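Local coordinates for protein induced by osmotic stress (Scheffersomyces stipitis, PDB 5YWN) that reduces haloketones asymmetrically as an NADP(H)-dependent member of the dihydroflavonol-4-reductase subfamily of the epimerase/dehydratase family, at residues G39-K44 and D202-G207; V84-E89 and L161-S166; A186-N191 and L246-K251; L271-R276 and G289-D294. The protein carries 1 engineered substitution. One frame throughout, in Å; residues are numbered along the deposited sequence.

Contact 1. Residues G39-K44 and D202-G207; sequences GANLKK and DEEVKG
At the rim of the NADP-binding Rossmann fold, helix 36-46 faces the loop between strand 194-196 and helix 211-217, and between 39-44 and 202-207 the link is one pair of side chains, Asn-41 and Glu-204. The two extend from opposite directions and meet in between. With CG anti to the backbone N (chi1 176°), the Asn-41 amide stands off its helix and presents ND2 to the carboxylate, 2.9 Å from Glu-204 OE1. Glu-204 OE1 lies in the plane of the Asn-41 amide, and the N-H···O angle is 150°. From the other end the geometry is less regular, since ND2 approaches OE1 from above the carboxylate plane, 41° out of it. A bend in the Glu-204 chain at its second torsion helps to turn the carboxylate into this position. Water 1 closes a second path between the same groups: it donates to Asn-41 OD1 at 2.6 Å and to Glu-204 OE1 at 3.1 Å. Both ends of the amide are thereby engaged, which fixes its flip. Glu-204 OE2 is gripped in turn by Gln-16 NE2, while the same side chain also touches Leu-45, one turn further along helix 36-46. One turn the other way, Lys-38 binds NADP(+), so the contact borders the cofactor site without entering it. Only 77 Å² is buried here. The partners named here, two neutral amides and a water, make the link directional and not a salt bridge, and Glu-204 probably keeps its negative charge.

Contact 2. Residues V84-E89 and L161-S166; sequences VTFEVE and LAYFGS. With NAP (NADP nicotinamide-adenine-dinucleotide phosphate), chain B.
The carbonyl O of Tyr-163, a residue packed against both Val-84 and Phe-86, accepts a hydrogen bond from Ser-166 OG at 2.7 Å, the hydroxyl lying slightly off the carbonyl plane. This bond stays within the helix. The contact itself is made by the tyrosine ring: CG anti to the backbone N (chi1 177°) carries it off helix 159-181 toward loop 84-89. Phe-86 turns its edge to one face of that ring in an offset edge-to-face pair, with ring centroids 5.4 Å apart and planes at 75°. Packing is closest at the root of the tyrosine, where Phe-86 CE1 comes to 3.3 Å from Tyr-163 CB. One face of the phenylalanine is covered in turn by its own loop, the carbonyl O of Val-84 sitting over the ring centre. Val-84 CG1 adds an apolar contact to Tyr-163 CE1 at 4.0 Å. Beyond it, Tyr-163 OH comes to 3.4 Å from C6N of the NADP nicotinamide. With an alanine in place of this tyrosine, the edge of Phe-86 is likely to lose the face it rests on and the nicotinamide its hydroxyl neighbour. Tyr-163 and the NADP(+)-binding Lys-167 are spaced as in the YxxxK motif of short-chain dehydrogenases/reductases, consistent with the active-site helix of an extended member of that superfamily.

Contact 3. Residues A186-N191 and L246-K251; sequences ALSTVN and LAAFEK
Ser-188 and Ala-248 make the tight part of this contact, their CA atoms 6.2 Å apart. A serine and an alanine are small enough to let the strand and the helix come this near. Ser-188 OG donates to Ala-248 O at 2.9 Å, approaching from above the carbonyl plane, 45° out of it. The first torsion of Ser-188 (chi1 65°) sets OG between the backbone N and the carbonyl carbon, from where it also touches Ala-248 CB at 3.6 Å. Arg-119 NH2 is a second donor to the same carbonyl, which belongs to the last turn of helix 238-250. Strand 186-192 lies in the parallel sheet of the Rossmann fold, and helix 238-250 covers one face before the chain enters the neighbouring strand 258-261. Leu-187 and Thr-189, alternating with the contact residues, face helix 159-181 on the opposite side. Further along the strand the fit is looser: Val-190 CG2 meets Ala-248 CB at 4.1 Å, and the valine shares its surroundings with Leu-261. On the solvent side, exposed Glu-250 sends OE1 to the hydroxyl of Tyr-27 rather than to the strand.

Contact 4. Residues L271-R276 and G289-D294; sequences LLDVVR and GKPHSD
Asp-273 (chi1 -71°) and His-292 (chi1 -48°) both set CG anti to their own carbonyl carbon, which brings the carboxylate of helix 268-278 over the imidazole and up to the backbone of loop 289-294. His-292 N donates to Asp-273 OD2 at 2.8 Å and 161°, on the syn side but tilted out of the carboxylate plane. The same OD2 sits above one face of the His-292 ring, offset toward its rim, and is 2.7 Å from water 2, which bridges toward Asp-294 OD2. The other oxygen, OD1, rests against Pro-291, 3.3 Å from its CA, and is also bound by Gln-269 NE2. Asp-294 OD1 lies 4.2 Å from Asp-273 OD2, a like-charge approach that may be eased by the partners of each, Thr-270 OG1 for Asp-294 and the His-292 amide for Asp-273. His-292 NE2 is hydrogen-bonded to Lys-277 NZ. With an alanine at Asp-273, the amide of His-292 would probably be left without its acceptor and the loop freer to move off the helix. With Ser-293 OG 2.9 Å from Lys-290 O, adding to the backbone bond from Ser-293 N, Lys-290 to Ser-293 form a type II beta turn fastened to a helix flank through its third residue.

Contact 3 is the buried member of the set, joining sheet to helix through small residues, while contact 1 is a surface link of one amide-carboxylate bond and a water. Contacts 2 and 4 are intermediate, and each sets a loop against a helix: by aromatic packing beside the cofactor in contact 2, by a carboxylate and a backbone amide far from the annotated sites in contact 4. Helix 159-181 of contact 2 leads directly into the strand of contact 3, their nearest atoms about 9 Å apart. Contacts 3 and 4 lie on opposite sides of the chain's centre, with centres about 36 Å apart. Water takes part in contacts 1 and 4.

Contact 1. Residues G39-K44 and D202-G207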
# COMPACT_ATOMS: atom_id res chain seq x y z
N GLY A 39 15.52 -6.48 -9.97
CA GLY A 39 15.89 -5.15 -10.35
C GLY A 39 16.01 -4.96 -11.84
O GLY A 39 15.52 -4.02 -12.38
N ALA A 40 16.63 -5.91 -12.48
CA ALA A 40 16.84 -5.86 -13.89
C ALA A 40 15.51 -5.83 -14.62
O ALA A 40 15.39 -5.10 -15.53
CB ALA A 40 17.67 -7.02 -14.37
N ASN A 41 14.53 -6.59 -14.18
CA ASN A 41 13.24 -6.54 -14.82
C ASN A 41 12.62 -5.17 -14.72
O ASN A 41 12.13 -4.69 -15.67
CB ASN A 41 12.28 -7.57 -14.26
CG ASN A 41 10.89 -7.46 -14.85
OD1 ASN A 41 10.73 -7.36 -16.03
ND2 ASN A 41 9.91 -7.52 -14.02
N LEU A 42 12.68 -4.56 -13.56
CA LEU A 42 12.14 -3.23 -13.36
C LEU A 42 12.82 -2.19 -14.22
O LEU A 42 12.19 -1.33 -14.75
CB LEU A 42 12.20 -2.84 -11.91
CG LEU A 42 11.31 -3.59 -10.93
CD1 LEU A 42 11.54 -3.06 -9.52
CD2 LEU A 42 9.86 -3.51 -11.33
N LYS A 43 14.11 -2.33 -14.35
CA LYS A 43 14.86 -1.45 -15.19
C LYS A 43 14.41 -1.51 -16.63
O LYS A 43 14.28 -0.50 -17.23
CB LYS A 43 16.33 -1.75 -15.08
CG LYS A 43 17.22 -0.87 -15.91
CD LYS A 43 17.40 0.48 -15.29
CE LYS A 43 18.37 1.31 -16.09
NZ LYS A 43 18.41 2.71 -15.68
N LYS A 44 14.11 -2.68 -17.16
CA LYS A 44 13.59 -2.79 -18.50
C LYS A 44 12.24 -2.12 -18.67
O LYS A 44 11.96 -1.55 -19.66
CB LYS A 44 13.48 -4.24 -18.93
CG LYS A 44 14.77 -5.01 -18.94
CD LYS A 44 14.62 -6.42 -19.48
CE LYS A 44 14.20 -7.44 -18.44
NZ LYS A 44 15.18 -7.93 -17.43
N ASP A 202 1.38 -3.58 -17.80
CA ASP A 202 0.68 -4.71 -18.34
C ASP A 202 1.49 -5.97 -18.20
O ASP A 202 0.97 -6.98 -17.92
CB ASP A 202 0.35 -4.48 -19.79
CG ASP A 202 -0.69 -3.42 -19.99
OD1 ASP A 202 -1.36 -3.07 -19.03
OD2 ASP A 202 -0.81 -2.93 -21.10
N GLU A 203 2.78 -5.84 -18.36
CA GLU A 203 3.74 -6.91 -18.29
C GLU A 203 3.81 -7.61 -16.94
O GLU A 203 4.20 -8.71 -16.85
CB GLU A 203 5.12 -6.38 -18.67
CG GLU A 203 5.23 -5.83 -20.05
CD GLU A 203 4.97 -4.35 -20.15
OE1 GLU A 203 4.25 -3.80 -19.33
OE2 GLU A 203 5.47 -3.73 -21.07
N GLU A 204 3.42 -6.90 -15.90
CA GLU A 204 3.44 -7.40 -14.58
C GLU A 204 2.14 -8.07 -14.18
O GLU A 204 2.06 -8.63 -13.15
CB GLU A 204 3.82 -6.29 -13.60
CG GLU A 204 5.26 -5.78 -13.76
CD GLU A 204 6.32 -6.73 -13.22
OE1 GLU A 204 6.98 -7.39 -14.00
OE2 GLU A 204 6.47 -6.84 -12.01
N VAL A 205 1.16 -8.01 -15.03
CA VAL A 205 -0.12 -8.59 -14.71
C VAL A 205 -0.08 -10.10 -14.48
O VAL A 205 -0.61 -10.58 -13.50
CB VAL A 205 -1.14 -8.21 -15.80
CG1 VAL A 205 -2.41 -9.00 -15.68
CG2 VAL A 205 -1.42 -6.74 -15.75
N LYS A 206 0.53 -10.84 -15.38
CA LYS A 206 0.57 -12.25 -15.22
C LYS A 206 1.35 -12.77 -13.97
O LYS A 206 1.04 -13.82 -13.44
CB LYS A 206 1.01 -12.92 -16.52
CG LYS A 206 -0.10 -13.10 -17.54
CD LYS A 206 -1.43 -13.44 -16.88
CE LYS A 206 -2.62 -13.56 -17.83
NZ LYS A 206 -2.30 -13.84 -19.26
N GLY A 207 2.34 -12.04 -13.51
CA GLY A 207 3.22 -12.58 -12.50
C GLY A 207 2.89 -12.96 -11.05
O GLY A 207 3.22 -14.04 -10.65
O HOH W 1 8.23 -7.53 -16.88

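Contact 2. Residues V84-E89 and L161-S166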
# COMPACT_ATOMS: atom_id res chain seq x y z
N VAL A 84 3.59 -9.23 3.38
CA VAL A 84 2.19 -9.34 3.17
C VAL A 84 1.72 -10.79 3.01
O VAL A 84 0.71 -11.01 2.47
CB VAL A 84 1.73 -8.40 2.02
CG1 VAL A 84 1.95 -6.94 2.37
CG2 VAL A 84 2.48 -8.71 0.75
N THR A 85 2.48 -11.75 3.47
CA THR A 85 2.10 -13.14 3.36
C THR A 85 1.64 -13.60 4.72
O THR A 85 2.39 -13.57 5.66
CB THR A 85 3.28 -14.00 2.90
OG1 THR A 85 3.74 -13.57 1.64
CG2 THR A 85 2.85 -15.43 2.74
N PHE A 86 0.37 -13.97 4.79
CA PHE A 86 -0.26 -14.37 6.01
C PHE A 86 -0.09 -15.80 6.46
O PHE A 86 -0.38 -16.11 7.57
CB PHE A 86 -1.70 -14.03 5.96
CG PHE A 86 -1.96 -12.65 5.57
CD1 PHE A 86 -1.33 -11.63 6.21
CD2 PHE A 86 -2.79 -12.37 4.55
CE1 PHE A 86 -1.53 -10.34 5.84
CE2 PHE A 86 -3.00 -11.09 4.17
CZ PHE A 86 -2.37 -10.06 4.82
N GLU A 87 0.37 -16.66 5.58
CA GLU A 87 0.47 -18.00 5.96
C GLU A 87 1.93 -18.32 6.10
O GLU A 87 2.66 -18.41 5.14
CB GLU A 87 -0.24 -18.82 4.91
CG GLU A 87 0.50 -18.96 3.61
CD GLU A 87 0.29 -17.84 2.62
OE1 GLU A 87 -0.29 -16.78 2.95
OE2 GLU A 87 0.74 -18.07 1.47
N VAL A 88 2.36 -18.45 7.34
CA VAL A 88 3.76 -18.55 7.64
C VAL A 88 4.06 -19.57 8.71
O VAL A 88 3.22 -19.90 9.51
CB VAL A 88 4.32 -17.17 8.05
CG1 VAL A 88 4.08 -16.16 6.95
CG2 VAL A 88 3.69 -16.71 9.32
N GLU A 89 5.27 -20.10 8.70
CA GLU A 89 5.70 -20.93 9.81
C GLU A 89 5.85 -20.18 11.13
O GLU A 89 5.49 -20.69 12.13
CB GLU A 89 7.03 -21.64 9.48
CG GLU A 89 7.56 -22.57 10.57
CD GLU A 89 9.05 -22.88 10.46
OE1 GLU A 89 9.89 -22.11 10.95
OE2 GLU A 89 9.40 -23.93 9.91
N LEU A 161 -3.39 -11.54 12.29
CA LEU A 161 -3.11 -10.73 13.45
C LEU A 161 -1.68 -10.25 13.47
O LEU A 161 -1.45 -9.19 13.84
CB LEU A 161 -3.44 -11.43 14.72
CG LEU A 161 -4.89 -11.44 15.16
CD1 LEU A 161 -5.13 -12.04 16.51
CD2 LEU A 161 -5.58 -10.13 14.96
N ALA A 162 -0.77 -11.06 13.01
CA ALA A 162 0.59 -10.68 12.88
C ALA A 162 0.77 -9.51 11.92
O ALA A 162 1.46 -8.64 12.21
CB ALA A 162 1.42 -11.84 12.48
N TYR A 163 0.08 -9.51 10.79
CA TYR A 163 0.13 -8.40 9.85
C TYR A 163 -0.39 -7.14 10.49
O TYR A 163 0.23 -6.17 10.40
CB TYR A 163 -0.61 -8.66 8.56
CG TYR A 163 -0.64 -7.49 7.61
CD1 TYR A 163 0.45 -7.17 6.87
CD2 TYR A 163 -1.74 -6.72 7.49
CE1 TYR A 163 0.43 -6.11 6.01
CE2 TYR A 163 -1.79 -5.66 6.61
CZ TYR A 163 -0.69 -5.36 5.90
OH TYR A 163 -0.73 -4.32 5.08
N PHE A 164 -1.48 -7.22 11.20
CA PHE A 164 -2.05 -6.09 11.88
C PHE A 164 -1.04 -5.52 12.87
O PHE A 164 -0.82 -4.37 12.88
CB PHE A 164 -3.26 -6.53 12.69
CG PHE A 164 -4.57 -6.29 12.03
CD1 PHE A 164 -5.03 -7.14 11.09
CD2 PHE A 164 -5.35 -5.25 12.40
CE1 PHE A 164 -6.24 -6.93 10.51
CE2 PHE A 164 -6.55 -5.04 11.83
CZ PHE A 164 -7.00 -5.88 10.88
N GLY A 165 -0.43 -6.36 13.65
CA GLY A 165 0.60 -5.97 14.55
C GLY A 165 1.82 -5.41 13.88
O GLY A 165 2.29 -4.44 14.31
N SER A 166 2.22 -6.00 12.78
CA SER A 166 3.40 -5.57 12.08
C SER A 166 3.27 -4.12 11.67
O SER A 166 4.17 -3.40 11.80
CB SER A 166 3.70 -6.42 10.83
OG SER A 166 2.86 -6.22 9.77
PA NAP B . 2.87 -6.60 -2.22
O1A NAP B . 2.33 -6.32 -3.60
O2A NAP B . 3.17 -8.02 -1.80
O5B NAP B . 4.21 -5.73 -2.02
C5B NAP B . 5.18 -6.09 -1.03
C4B NAP B . 6.58 -5.85 -1.58
O4B NAP B . 7.50 -5.70 -0.49
C3B NAP B . 7.05 -7.02 -2.43
O3B NAP B . 7.32 -6.59 -3.77
C2B NAP B . 8.32 -7.54 -1.78
O2B NAP B . 9.42 -7.46 -2.68
C1B NAP B . 8.56 -6.67 -0.55
N9A NAP B . 8.55 -7.50 0.67
C8A NAP B . 7.49 -8.18 1.16
N7A NAP B . 7.83 -8.85 2.29
C5A NAP B . 9.13 -8.59 2.55
C6A NAP B . 10.11 -8.97 3.59
N6A NAP B . 9.76 -9.79 4.62
N1A NAP B . 11.36 -8.48 3.49
C2A NAP B . 11.73 -7.67 2.47
N3A NAP B . 10.89 -7.29 1.50
C4A NAP B . 9.60 -7.71 1.48
O3 NAP B . 1.87 -5.96 -1.14
PN NAP B . 1.04 -4.62 -1.48
O1N NAP B . -0.43 -4.95 -1.44
O2N NAP B . 1.65 -4.00 -2.73
O5D NAP B . 1.38 -3.66 -0.23
C5D NAP B . 2.32 -2.59 -0.37
C4D NAP B . 2.50 -1.88 0.97
O4D NAP B . 1.35 -1.07 1.25
C3D NAP B . 2.66 -2.87 2.11
O3D NAP B . 3.95 -2.73 2.72
C2D NAP B . 1.56 -2.55 3.11
O2D NAP B . 2.11 -2.22 4.38
C1D NAP B . 0.79 -1.37 2.53
N1N NAP B . -0.63 -1.71 2.41
C2N NAP B . -1.09 -2.24 1.27
C3N NAP B . -2.43 -2.57 1.13
C7N NAP B . -2.94 -3.16 -0.15
O7N NAP B . -4.05 -3.67 -0.18
N7N NAP B . -2.16 -3.12 -1.23
C4N NAP B . -3.30 -2.34 2.19
C5N NAP B . -2.80 -1.79 3.36
C6N NAP B . -1.45 -1.48 3.44
P2B NAP B . 9.78 -8.69 -3.65
O1X NAP B . 11.26 -8.54 -3.90
O2X NAP B . 9.40 -9.91 -2.84
O3X NAP B . 8.92 -8.45 -4.87

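Contact 3. Residues A186-N191 and L246-K251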
# COMPACT_ATOMS: atom_id res chain seq x y z
N ALA A 186 11.66 15.14 7.92
CA ALA A 186 10.32 15.06 8.41
C ALA A 186 9.61 13.76 7.94
O ALA A 186 9.78 13.30 6.85
CB ALA A 186 9.54 16.25 7.99
N LEU A 187 8.80 13.21 8.80
CA LEU A 187 8.14 11.98 8.53
C LEU A 187 6.68 12.19 8.29
O LEU A 187 6.07 13.00 8.90
CB LEU A 187 8.32 10.98 9.66
CG LEU A 187 7.57 9.64 9.65
CD1 LEU A 187 7.97 8.78 8.49
CD2 LEU A 187 7.73 8.87 10.95
N SER A 188 6.15 11.40 7.41
CA SER A 188 4.74 11.30 7.24
C SER A 188 4.33 9.87 6.90
O SER A 188 5.12 9.13 6.46
CB SER A 188 4.27 12.30 6.21
OG SER A 188 4.78 12.04 4.96
N THR A 189 3.08 9.51 7.16
CA THR A 189 2.62 8.17 6.87
C THR A 189 1.42 8.19 5.98
O THR A 189 0.68 9.11 5.99
CB THR A 189 2.30 7.29 8.13
OG1 THR A 189 1.08 7.68 8.73
CG2 THR A 189 3.41 7.31 9.13
N VAL A 190 1.25 7.12 5.24
CA VAL A 190 0.06 6.86 4.48
C VAL A 190 -0.61 5.57 4.96
O VAL A 190 0.00 4.56 5.02
CB VAL A 190 0.34 6.89 2.99
CG1 VAL A 190 -0.88 6.55 2.19
CG2 VAL A 190 0.92 8.21 2.58
N ASN A 191 -1.87 5.65 5.30
CA ASN A 191 -2.60 4.57 5.95
C ASN A 191 -3.81 4.12 5.10
O ASN A 191 -4.91 4.56 5.25
CB ASN A 191 -3.02 4.96 7.37
CG ASN A 191 -1.86 5.32 8.26
OD1 ASN A 191 -1.16 6.21 8.00
ND2 ASN A 191 -1.69 4.58 9.29
N LEU A 246 2.89 11.02 -3.05
CA LEU A 246 3.44 12.21 -3.61
C LEU A 246 3.14 13.43 -2.78
O LEU A 246 4.02 14.14 -2.42
CB LEU A 246 2.94 12.44 -5.00
CG LEU A 246 3.56 13.56 -5.76
CD1 LEU A 246 4.98 13.19 -6.08
CD2 LEU A 246 2.79 13.84 -7.02
N ALA A 247 1.90 13.58 -2.39
CA ALA A 247 1.48 14.64 -1.52
C ALA A 247 2.26 14.54 -0.21
O ALA A 247 2.66 15.52 0.32
CB ALA A 247 0.02 14.52 -1.21
N ALA A 248 2.47 13.35 0.25
CA ALA A 248 3.05 13.10 1.54
C ALA A 248 4.45 13.65 1.69
O ALA A 248 4.83 13.95 2.76
CB ALA A 248 3.02 11.64 1.90
N PHE A 249 5.20 13.67 0.60
CA PHE A 249 6.49 14.31 0.58
C PHE A 249 6.61 15.71 -0.03
O PHE A 249 7.51 16.40 0.29
CB PHE A 249 7.58 13.37 0.11
CG PHE A 249 7.68 13.16 -1.38
CD1 PHE A 249 8.39 14.01 -2.17
CD2 PHE A 249 7.16 12.05 -1.97
CE1 PHE A 249 8.50 13.78 -3.52
CE2 PHE A 249 7.31 11.80 -3.29
CZ PHE A 249 7.97 12.66 -4.07
N GLU A 250 5.75 16.04 -0.97
CA GLU A 250 5.69 17.34 -1.60
C GLU A 250 5.14 18.48 -0.79
O GLU A 250 5.62 19.53 -0.87
CB GLU A 250 5.02 17.28 -2.97
CG GLU A 250 5.78 16.54 -4.04
CD GLU A 250 5.22 16.73 -5.45
OE1 GLU A 250 5.97 16.61 -6.37
OE2 GLU A 250 4.06 16.96 -5.63
N LYS A 251 4.08 18.24 -0.03
CA LYS A 251 3.36 19.28 0.69
C LYS A 251 3.88 19.56 2.10
O LYS A 251 4.07 18.69 2.86
CB LYS A 251 1.87 18.98 0.77
CG LYS A 251 1.19 18.75 -0.54
CD LYS A 251 -0.27 18.48 -0.36
CE LYS A 251 -1.03 18.33 -1.65
NZ LYS A 251 -1.16 19.55 -2.45

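Contact 4. Residues L271-R276 and G289-D294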
# COMPACT_ATOMS: atom_id res chain seq x y z
N LEU A 271 -19.32 -5.60 -6.21
CA LEU A 271 -18.35 -6.04 -7.16
C LEU A 271 -18.97 -6.74 -8.38
O LEU A 271 -18.69 -6.39 -9.48
CB LEU A 271 -17.39 -6.97 -6.47
CG LEU A 271 -16.40 -7.71 -7.32
CD1 LEU A 271 -15.57 -6.82 -8.21
CD2 LEU A 271 -15.56 -8.71 -6.57
N LEU A 272 -19.84 -7.68 -8.14
CA LEU A 272 -20.55 -8.40 -9.16
C LEU A 272 -21.39 -7.46 -10.04
O LEU A 272 -21.41 -7.58 -11.21
CB LEU A 272 -21.46 -9.40 -8.51
CG LEU A 272 -20.99 -10.82 -8.34
CD1 LEU A 272 -22.05 -11.71 -7.75
CD2 LEU A 272 -20.48 -11.39 -9.64
N ASP A 273 -22.06 -6.53 -9.43
CA ASP A 273 -22.90 -5.62 -10.13
C ASP A 273 -22.09 -4.77 -11.11
O ASP A 273 -22.52 -4.53 -12.17
CB ASP A 273 -23.73 -4.75 -9.17
CG ASP A 273 -24.85 -5.55 -8.43
OD1 ASP A 273 -25.23 -6.62 -8.84
OD2 ASP A 273 -25.32 -5.07 -7.44
N VAL A 274 -20.94 -4.31 -10.69
CA VAL A 274 -20.11 -3.55 -11.56
C VAL A 274 -19.59 -4.34 -12.74
O VAL A 274 -19.73 -3.94 -13.81
CB VAL A 274 -18.98 -2.88 -10.74
CG1 VAL A 274 -17.79 -2.46 -11.59
CG2 VAL A 274 -19.50 -1.72 -9.92
N VAL A 275 -19.04 -5.48 -12.48
CA VAL A 275 -18.46 -6.29 -13.50
C VAL A 275 -19.47 -6.75 -14.57
O VAL A 275 -19.20 -6.68 -15.71
CB VAL A 275 -17.74 -7.48 -12.87
CG1 VAL A 275 -17.28 -8.46 -13.89
CG2 VAL A 275 -16.57 -7.01 -12.06
N ARG A 276 -20.64 -7.17 -14.14
CA ARG A 276 -21.65 -7.63 -15.05
C ARG A 276 -22.17 -6.55 -16.01
O ARG A 276 -22.37 -6.83 -17.13
CB ARG A 276 -22.78 -8.35 -14.32
CG ARG A 276 -22.39 -9.63 -13.61
CD ARG A 276 -23.48 -10.12 -12.68
NE ARG A 276 -24.68 -10.33 -13.45
CZ ARG A 276 -24.89 -11.38 -14.21
NH1 ARG A 276 -24.04 -12.37 -14.21
NH2 ARG A 276 -25.96 -11.45 -14.93
N GLY A 289 -26.56 -13.14 -8.06
CA GLY A 289 -26.93 -12.75 -6.73
C GLY A 289 -28.18 -11.92 -6.70
O GLY A 289 -29.12 -12.25 -7.33
N LYS A 290 -28.14 -10.84 -5.95
CA LYS A 290 -29.25 -9.98 -5.76
C LYS A 290 -28.83 -8.58 -6.05
O LYS A 290 -28.42 -7.89 -5.19
CB LYS A 290 -29.84 -10.12 -4.36
CG LYS A 290 -30.32 -11.52 -4.07
CD LYS A 290 -31.31 -11.55 -2.92
CE LYS A 290 -30.62 -11.57 -1.57
NZ LYS A 290 -29.27 -12.23 -1.54
N PRO A 291 -28.94 -8.16 -7.29
CA PRO A 291 -28.35 -6.89 -7.68
C PRO A 291 -28.86 -5.71 -6.93
O PRO A 291 -30.00 -5.61 -6.71
CB PRO A 291 -28.70 -6.78 -9.15
CG PRO A 291 -29.01 -8.13 -9.59
CD PRO A 291 -29.32 -8.98 -8.44
N HIS A 292 -27.96 -4.87 -6.47
CA HIS A 292 -28.23 -3.66 -5.72
C HIS A 292 -28.93 -3.87 -4.39
O HIS A 292 -29.59 -3.03 -3.94
CB HIS A 292 -28.89 -2.61 -6.60
CG HIS A 292 -28.18 -2.43 -7.89
ND1 HIS A 292 -26.88 -2.00 -7.96
CD2 HIS A 292 -28.53 -2.73 -9.15
CE1 HIS A 292 -26.49 -2.00 -9.21
NE2 HIS A 292 -27.48 -2.41 -9.95
N SER A 293 -28.74 -5.03 -3.81
CA SER A 293 -29.17 -5.34 -2.46
C SER A 293 -28.18 -4.88 -1.41
O SER A 293 -28.45 -5.00 -0.28
CB SER A 293 -29.39 -6.84 -2.25
OG SER A 293 -28.22 -7.54 -2.32
N ASP A 294 -27.02 -4.45 -1.82
CA ASP A 294 -26.05 -3.91 -0.91
C ASP A 294 -26.54 -2.57 -0.38
O ASP A 294 -26.96 -1.75 -1.13
CB ASP A 294 -24.67 -3.80 -1.56
CG ASP A 294 -24.70 -3.17 -2.95
OD1 ASP A 294 -25.69 -3.33 -3.65
OD2 ASP A 294 -23.72 -2.58 -3.35
O HOH W 2 -24.25 -2.78 -6.39